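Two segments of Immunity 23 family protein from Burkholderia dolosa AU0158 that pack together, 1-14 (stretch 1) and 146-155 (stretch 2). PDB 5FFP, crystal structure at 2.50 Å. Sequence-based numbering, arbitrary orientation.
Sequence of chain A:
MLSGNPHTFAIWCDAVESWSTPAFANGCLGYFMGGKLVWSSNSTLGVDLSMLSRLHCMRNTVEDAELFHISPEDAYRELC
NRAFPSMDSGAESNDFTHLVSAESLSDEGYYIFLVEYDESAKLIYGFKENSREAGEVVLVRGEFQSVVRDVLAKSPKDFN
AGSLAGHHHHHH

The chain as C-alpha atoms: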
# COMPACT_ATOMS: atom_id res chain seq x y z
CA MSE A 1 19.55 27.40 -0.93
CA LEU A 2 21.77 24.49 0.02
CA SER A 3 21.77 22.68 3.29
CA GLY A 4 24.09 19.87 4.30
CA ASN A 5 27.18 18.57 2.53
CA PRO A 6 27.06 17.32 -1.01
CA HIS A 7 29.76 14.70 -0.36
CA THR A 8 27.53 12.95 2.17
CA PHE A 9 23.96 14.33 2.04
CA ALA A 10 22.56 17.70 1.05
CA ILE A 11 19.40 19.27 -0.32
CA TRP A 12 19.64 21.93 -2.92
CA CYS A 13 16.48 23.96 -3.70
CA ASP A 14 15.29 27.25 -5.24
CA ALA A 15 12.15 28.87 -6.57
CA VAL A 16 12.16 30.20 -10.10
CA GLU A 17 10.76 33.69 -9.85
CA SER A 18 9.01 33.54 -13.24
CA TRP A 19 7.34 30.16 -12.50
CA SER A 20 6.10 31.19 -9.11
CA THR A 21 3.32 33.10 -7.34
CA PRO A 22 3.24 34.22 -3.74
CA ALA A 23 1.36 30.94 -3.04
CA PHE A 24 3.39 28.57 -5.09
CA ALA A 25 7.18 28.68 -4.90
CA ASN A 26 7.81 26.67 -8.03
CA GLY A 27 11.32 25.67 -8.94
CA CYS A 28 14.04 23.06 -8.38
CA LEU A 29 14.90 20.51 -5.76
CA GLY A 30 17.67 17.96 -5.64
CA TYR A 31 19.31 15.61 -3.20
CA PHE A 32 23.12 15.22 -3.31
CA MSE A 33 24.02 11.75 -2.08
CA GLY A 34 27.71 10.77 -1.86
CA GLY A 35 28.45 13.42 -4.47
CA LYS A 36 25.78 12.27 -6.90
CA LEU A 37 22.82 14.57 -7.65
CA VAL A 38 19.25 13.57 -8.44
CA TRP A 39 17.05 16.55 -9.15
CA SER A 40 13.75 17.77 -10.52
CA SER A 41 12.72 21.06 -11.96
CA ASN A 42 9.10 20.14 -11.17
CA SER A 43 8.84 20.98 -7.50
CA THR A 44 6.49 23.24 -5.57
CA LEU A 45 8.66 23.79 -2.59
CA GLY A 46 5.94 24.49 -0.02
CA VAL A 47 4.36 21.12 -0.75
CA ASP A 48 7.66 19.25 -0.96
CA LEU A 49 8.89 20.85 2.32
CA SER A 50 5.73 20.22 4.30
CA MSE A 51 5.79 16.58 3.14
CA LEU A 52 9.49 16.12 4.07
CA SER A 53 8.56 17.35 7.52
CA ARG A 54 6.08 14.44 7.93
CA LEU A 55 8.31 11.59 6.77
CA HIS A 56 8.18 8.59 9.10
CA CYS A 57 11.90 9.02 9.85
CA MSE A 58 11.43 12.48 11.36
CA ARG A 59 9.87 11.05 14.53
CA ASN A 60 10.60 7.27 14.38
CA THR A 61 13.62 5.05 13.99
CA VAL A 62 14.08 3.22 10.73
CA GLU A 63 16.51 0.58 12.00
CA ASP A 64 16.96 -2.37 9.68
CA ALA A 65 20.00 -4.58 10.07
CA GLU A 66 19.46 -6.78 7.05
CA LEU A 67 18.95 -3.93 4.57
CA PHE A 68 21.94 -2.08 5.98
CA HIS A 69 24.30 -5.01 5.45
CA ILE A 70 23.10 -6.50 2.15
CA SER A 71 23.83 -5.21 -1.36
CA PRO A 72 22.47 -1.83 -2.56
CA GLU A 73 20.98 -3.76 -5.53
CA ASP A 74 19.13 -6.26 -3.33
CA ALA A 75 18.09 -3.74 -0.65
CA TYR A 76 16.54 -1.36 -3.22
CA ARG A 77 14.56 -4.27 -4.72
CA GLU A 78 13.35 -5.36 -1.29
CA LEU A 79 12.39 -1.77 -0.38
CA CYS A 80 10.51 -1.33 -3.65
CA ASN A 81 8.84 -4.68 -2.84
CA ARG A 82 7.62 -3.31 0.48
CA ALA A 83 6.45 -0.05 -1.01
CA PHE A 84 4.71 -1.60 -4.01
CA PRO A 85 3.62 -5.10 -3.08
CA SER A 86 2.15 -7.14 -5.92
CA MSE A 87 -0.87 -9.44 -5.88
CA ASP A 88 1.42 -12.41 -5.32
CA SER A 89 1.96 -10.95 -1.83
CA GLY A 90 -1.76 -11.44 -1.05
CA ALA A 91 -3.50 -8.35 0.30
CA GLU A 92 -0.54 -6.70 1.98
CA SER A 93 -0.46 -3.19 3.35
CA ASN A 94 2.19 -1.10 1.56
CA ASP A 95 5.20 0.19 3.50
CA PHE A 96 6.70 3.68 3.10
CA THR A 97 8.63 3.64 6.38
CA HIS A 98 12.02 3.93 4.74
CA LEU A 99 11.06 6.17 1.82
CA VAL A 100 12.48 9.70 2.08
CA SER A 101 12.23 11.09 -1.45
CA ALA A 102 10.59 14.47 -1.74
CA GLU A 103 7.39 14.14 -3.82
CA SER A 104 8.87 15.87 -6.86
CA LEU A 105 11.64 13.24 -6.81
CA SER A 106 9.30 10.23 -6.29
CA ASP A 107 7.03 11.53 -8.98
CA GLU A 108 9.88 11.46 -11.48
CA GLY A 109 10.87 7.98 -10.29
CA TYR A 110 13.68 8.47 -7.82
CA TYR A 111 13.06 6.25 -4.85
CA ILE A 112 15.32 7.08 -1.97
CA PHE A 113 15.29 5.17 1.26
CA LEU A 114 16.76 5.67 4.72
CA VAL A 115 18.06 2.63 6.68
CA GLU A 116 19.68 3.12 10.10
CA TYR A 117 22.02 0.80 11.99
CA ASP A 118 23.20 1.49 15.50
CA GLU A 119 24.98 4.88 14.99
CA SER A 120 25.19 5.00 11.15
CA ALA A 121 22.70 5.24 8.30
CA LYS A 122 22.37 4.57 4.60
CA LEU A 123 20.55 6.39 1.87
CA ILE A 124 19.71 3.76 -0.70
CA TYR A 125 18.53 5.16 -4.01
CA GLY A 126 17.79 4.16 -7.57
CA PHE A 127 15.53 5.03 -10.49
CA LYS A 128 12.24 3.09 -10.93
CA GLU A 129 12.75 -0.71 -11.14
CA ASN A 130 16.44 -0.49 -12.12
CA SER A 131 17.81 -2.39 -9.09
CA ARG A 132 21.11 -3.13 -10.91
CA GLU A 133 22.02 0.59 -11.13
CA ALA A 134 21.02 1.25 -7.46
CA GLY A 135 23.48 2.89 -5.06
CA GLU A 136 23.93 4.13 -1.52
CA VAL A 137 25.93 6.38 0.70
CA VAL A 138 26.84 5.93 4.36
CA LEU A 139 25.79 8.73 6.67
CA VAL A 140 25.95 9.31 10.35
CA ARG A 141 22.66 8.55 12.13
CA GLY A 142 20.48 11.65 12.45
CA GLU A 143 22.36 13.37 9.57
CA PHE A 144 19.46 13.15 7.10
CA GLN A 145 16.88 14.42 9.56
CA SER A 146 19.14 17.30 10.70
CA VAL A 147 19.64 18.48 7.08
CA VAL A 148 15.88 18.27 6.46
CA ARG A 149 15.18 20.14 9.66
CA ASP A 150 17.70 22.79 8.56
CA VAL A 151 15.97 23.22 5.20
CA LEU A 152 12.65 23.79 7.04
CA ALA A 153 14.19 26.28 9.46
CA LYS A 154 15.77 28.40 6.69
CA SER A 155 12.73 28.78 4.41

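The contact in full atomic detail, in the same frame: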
# COMPACT_ATOMS: atom_id res chain seq x y z
N MSE A 1 19.11 27.68 -2.33
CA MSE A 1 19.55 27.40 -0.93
C MSE A 1 20.09 26.00 -0.88
O MSE A 1 19.60 25.12 -1.58
CB MSE A 1 18.37 27.62 0.02
CG MSE A 1 18.09 26.44 0.97
SE MSE A 1 16.56 26.82 2.19
CE MSE A 1 15.43 28.01 1.07
N LEU A 2 21.09 25.79 -0.04
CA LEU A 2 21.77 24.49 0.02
C LEU A 2 22.15 24.15 1.45
O LEU A 2 22.82 24.91 2.12
CB LEU A 2 23.00 24.49 -0.87
CG LEU A 2 23.83 23.21 -0.99
CD1 LEU A 2 22.99 22.00 -1.29
CD2 LEU A 2 24.83 23.39 -2.11
N SER A 3 21.62 23.04 1.92
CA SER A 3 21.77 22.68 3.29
C SER A 3 22.41 21.32 3.28
O SER A 3 22.07 20.46 2.47
CB SER A 3 20.38 22.72 3.97
OG SER A 3 20.53 22.87 5.36
N GLY A 4 23.35 21.12 4.19
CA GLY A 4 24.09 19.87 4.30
C GLY A 4 25.36 19.91 3.45
O GLY A 4 25.91 20.97 3.14
N ASN A 5 25.84 18.73 3.08
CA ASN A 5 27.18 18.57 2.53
C ASN A 5 27.11 17.63 1.35
O ASN A 5 26.87 16.43 1.54
CB ASN A 5 28.07 17.97 3.61
CG ASN A 5 29.48 17.66 3.12
OD1 ASN A 5 29.79 17.65 1.92
ND2 ASN A 5 30.35 17.39 4.07
N PRO A 6 27.30 18.16 0.14
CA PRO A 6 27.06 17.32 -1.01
C PRO A 6 27.85 16.02 -1.04
O PRO A 6 27.45 15.11 -1.73
CB PRO A 6 27.49 18.19 -2.18
CG PRO A 6 27.20 19.56 -1.69
CD PRO A 6 27.52 19.55 -0.23
N HIS A 7 28.98 15.93 -0.33
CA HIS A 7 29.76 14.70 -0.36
C HIS A 7 29.13 13.60 0.46
O HIS A 7 29.49 12.44 0.30
CB HIS A 7 31.23 14.93 0.09
CG HIS A 7 32.07 15.64 -0.93
ND1 HIS A 7 33.27 16.24 -0.62
CD2 HIS A 7 31.87 15.88 -2.25
CE1 HIS A 7 33.79 16.80 -1.71
NE2 HIS A 7 32.96 16.60 -2.71
N THR A 8 28.24 13.95 1.38
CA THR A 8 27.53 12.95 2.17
C THR A 8 26.01 13.05 1.84
O THR A 8 25.50 12.28 1.01
CB THR A 8 27.76 13.21 3.65
OG1 THR A 8 27.60 14.60 3.88
CG2 THR A 8 29.19 12.79 4.09
N PHE A 9 25.33 14.04 2.42
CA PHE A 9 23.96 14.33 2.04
C PHE A 9 23.64 15.82 2.10
O PHE A 9 23.94 16.50 3.09
CB PHE A 9 22.97 13.56 2.93
CG PHE A 9 21.54 13.88 2.65
CD1 PHE A 9 20.99 13.59 1.41
CD2 PHE A 9 20.77 14.56 3.58
CE1 PHE A 9 19.68 13.94 1.12
CE2 PHE A 9 19.45 14.89 3.30
CZ PHE A 9 18.91 14.57 2.08
N ALA A 10 23.02 16.33 1.05
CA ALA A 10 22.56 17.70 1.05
C ALA A 10 21.30 17.82 0.22
O ALA A 10 21.04 16.97 -0.64
CB ALA A 10 23.62 18.61 0.48
N ILE A 11 20.55 18.89 0.48
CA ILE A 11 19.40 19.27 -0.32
C ILE A 11 19.70 20.61 -0.90
O ILE A 11 20.07 21.54 -0.17
CB ILE A 11 18.12 19.39 0.53
CG1 ILE A 11 17.90 18.05 1.27
CG2 ILE A 11 16.90 19.66 -0.35
CD1 ILE A 11 16.71 18.06 2.19
N TRP A 12 19.50 20.71 -2.21
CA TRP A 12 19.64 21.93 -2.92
C TRP A 12 18.26 22.32 -3.46
O TRP A 12 17.65 21.52 -4.22
CB TRP A 12 20.58 21.66 -4.10
CG TRP A 12 21.24 22.86 -4.72
CD1 TRP A 12 21.26 24.12 -4.24
CD2 TRP A 12 22.08 22.85 -5.86
NE1 TRP A 12 22.00 24.92 -5.07
CE2 TRP A 12 22.52 24.15 -6.07
CE3 TRP A 12 22.47 21.86 -6.77
CZ2 TRP A 12 23.32 24.51 -7.15
CZ3 TRP A 12 23.25 22.23 -7.87
CH2 TRP A 12 23.67 23.52 -8.04
N CYS A 13 17.74 23.50 -3.10
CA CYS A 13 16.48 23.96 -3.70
C CYS A 13 16.34 25.50 -3.91
O CYS A 13 16.97 26.32 -3.22
CB CYS A 13 15.29 23.38 -2.93
SG CYS A 13 15.22 23.78 -1.18
N ASP A 14 15.59 25.87 -4.96
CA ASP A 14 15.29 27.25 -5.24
C ASP A 14 14.01 27.37 -6.07
O ASP A 14 13.81 26.64 -7.02
CB ASP A 14 16.43 27.90 -6.04
CG ASP A 14 17.56 28.42 -5.18
OD1 ASP A 14 17.33 29.32 -4.34
OD2 ASP A 14 18.69 27.90 -5.34
N SER A 146 18.60 15.99 10.32
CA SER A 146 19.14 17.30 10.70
C SER A 146 19.26 18.26 9.50
O SER A 146 19.01 19.45 9.62
CB SER A 146 20.48 17.14 11.41
OG SER A 146 21.55 17.11 10.49
N VAL A 147 19.62 17.72 8.34
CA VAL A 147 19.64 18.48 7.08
C VAL A 147 18.22 18.88 6.67
O VAL A 147 17.95 20.02 6.34
CB VAL A 147 20.31 17.65 5.96
CG1 VAL A 147 19.99 18.18 4.56
CG2 VAL A 147 21.81 17.60 6.18
N VAL A 148 17.29 17.94 6.73
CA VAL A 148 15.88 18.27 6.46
C VAL A 148 15.38 19.36 7.39
O VAL A 148 14.76 20.33 6.95
CB VAL A 148 14.97 17.03 6.58
CG1 VAL A 148 13.52 17.42 6.45
CG2 VAL A 148 15.33 16.02 5.51
N ARG A 149 15.63 19.19 8.66
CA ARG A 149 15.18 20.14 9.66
C ARG A 149 15.77 21.53 9.40
O ARG A 149 15.11 22.55 9.62
CB ARG A 149 15.52 19.63 11.07
CG ARG A 149 14.56 20.12 12.14
CD ARG A 149 14.76 19.41 13.48
NE ARG A 149 14.08 18.11 13.59
CZ ARG A 149 14.65 16.89 13.52
NH1 ARG A 149 13.88 15.81 13.68
NH2 ARG A 149 15.97 16.74 13.29
N ASP A 150 17.02 21.55 8.92
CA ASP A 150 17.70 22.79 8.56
C ASP A 150 17.00 23.45 7.38
O ASP A 150 16.73 24.66 7.39
CB ASP A 150 19.17 22.48 8.22
CG ASP A 150 20.05 23.72 8.13
OD1 ASP A 150 19.73 24.77 8.75
OD2 ASP A 150 21.11 23.61 7.46
N VAL A 151 16.70 22.67 6.34
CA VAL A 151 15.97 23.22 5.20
C VAL A 151 14.64 23.86 5.62
O VAL A 151 14.27 24.91 5.13
CB VAL A 151 15.72 22.16 4.12
CG1 VAL A 151 14.85 22.74 3.03
CG2 VAL A 151 17.04 21.73 3.51
N LEU A 152 13.94 23.25 6.56
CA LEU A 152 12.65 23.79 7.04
C LEU A 152 12.82 25.05 7.87
O LEU A 152 12.00 25.95 7.80
CB LEU A 152 11.89 22.75 7.85
CG LEU A 152 11.54 21.50 7.05
CD1 LEU A 152 11.07 20.38 7.98
CD2 LEU A 152 10.51 21.83 5.98
N ALA A 153 13.89 25.10 8.66
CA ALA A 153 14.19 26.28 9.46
C ALA A 153 14.51 27.50 8.59
O ALA A 153 14.10 28.60 8.92
CB ALA A 153 15.35 26.00 10.42
N LYS A 154 15.24 27.29 7.50
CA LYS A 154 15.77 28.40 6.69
C LYS A 154 14.79 29.01 5.68
O LYS A 154 15.07 30.06 5.09
CB LYS A 154 17.05 27.95 5.95
CG LYS A 154 18.26 27.79 6.85
CD LYS A 154 19.40 27.03 6.17
CE LYS A 154 19.66 27.49 4.71
NZ LYS A 154 20.80 26.82 4.01
N SER A 155 13.64 28.38 5.48
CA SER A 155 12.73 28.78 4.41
C SER A 155 11.96 30.09 4.67
O SER A 155 11.04 30.14 5.49
CB SER A 155 11.79 27.62 4.11
OG SER A 155 12.59 26.51 3.71

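A helix, residues 146-154, lies against the N-terminal strands of the same chain, although the touching residues are at least 136 positions apart in sequence. The helix axis runs 8.6 Å from the axis of strand 9-14 at closest approach, and their N-to-C directions differ by 25°, so the two run nearly side by side. Within stretch 1 the chain doubles back: Ser 3 N bonds to Ile 11 O and Ile 11 N to Ser 3 O, both at 3.0 Å, and Met 1 pairs with Cys 13 in the same antiparallel fashion. Alternation along strand 9-14 then decides what the helix meets. Phe 9, Ile 11 and Cys 13 point toward it, while Ala 10 and Trp 12 point away.

Val 147 covers the most surface. Its CG1 lies 3.6 Å from Phe 9 CE2, approaching the ring obliquely, and 3.9 Å from Ile 11 CG1, while its CG2 rests 3.7 Å from Gly 4 CA. A branched side chain suits this place because its two methyls together bring apolar carbon against Phe 9, Ile 11 and Gly 4 at once. Glycine at position 4 is what the backbone requires: at its phi of 91° and psi of -156° a CB would be jammed against the preceding carbonyl, and it would also fall 2.9 Å from Val 147 CG2 and 2.4 Å from Phe 9 O.

One helical turn on, Val 151 continues the apolar seam, its N bonded to Val 147 O at 2.9 Å. Its CG2 packs 3.5 Å from Ser 3 CB and 3.9 Å from Ile 11 CD1, and its CG1 reaches to 4.4 Å from Cys 13 SG. Ile 11 links the two turns: beyond Val 147 and Val 151, its CD1 also lies 4.1 Å from Val 148 CG2. These buried contacts gain their stability from close packing and the exclusion of water.

Ser 3 is a small residue whose CB packs closely on Val 151. Its OG sits 2.3 Å from Asp 150 OD2, too short for a sound hydrogen bond, so the model supports no bond there.

Met 1, a selenomethionine, is the second largest contributor after Val 147. Its SE lies 4.0 Å from Lys 154 CB and 4.2 Å from Val 151 O; methionine-type side chains in general are flexible and polarizable and adapt to varied surroundings, and both Met 1 and Lys 154 are poorly ordered. No hydrogen bond joins the stretches. Their 547 Å² of buried surface is held chiefly by apolar packing, while hydrogen bonds within each stretch satisfy much of the backbone.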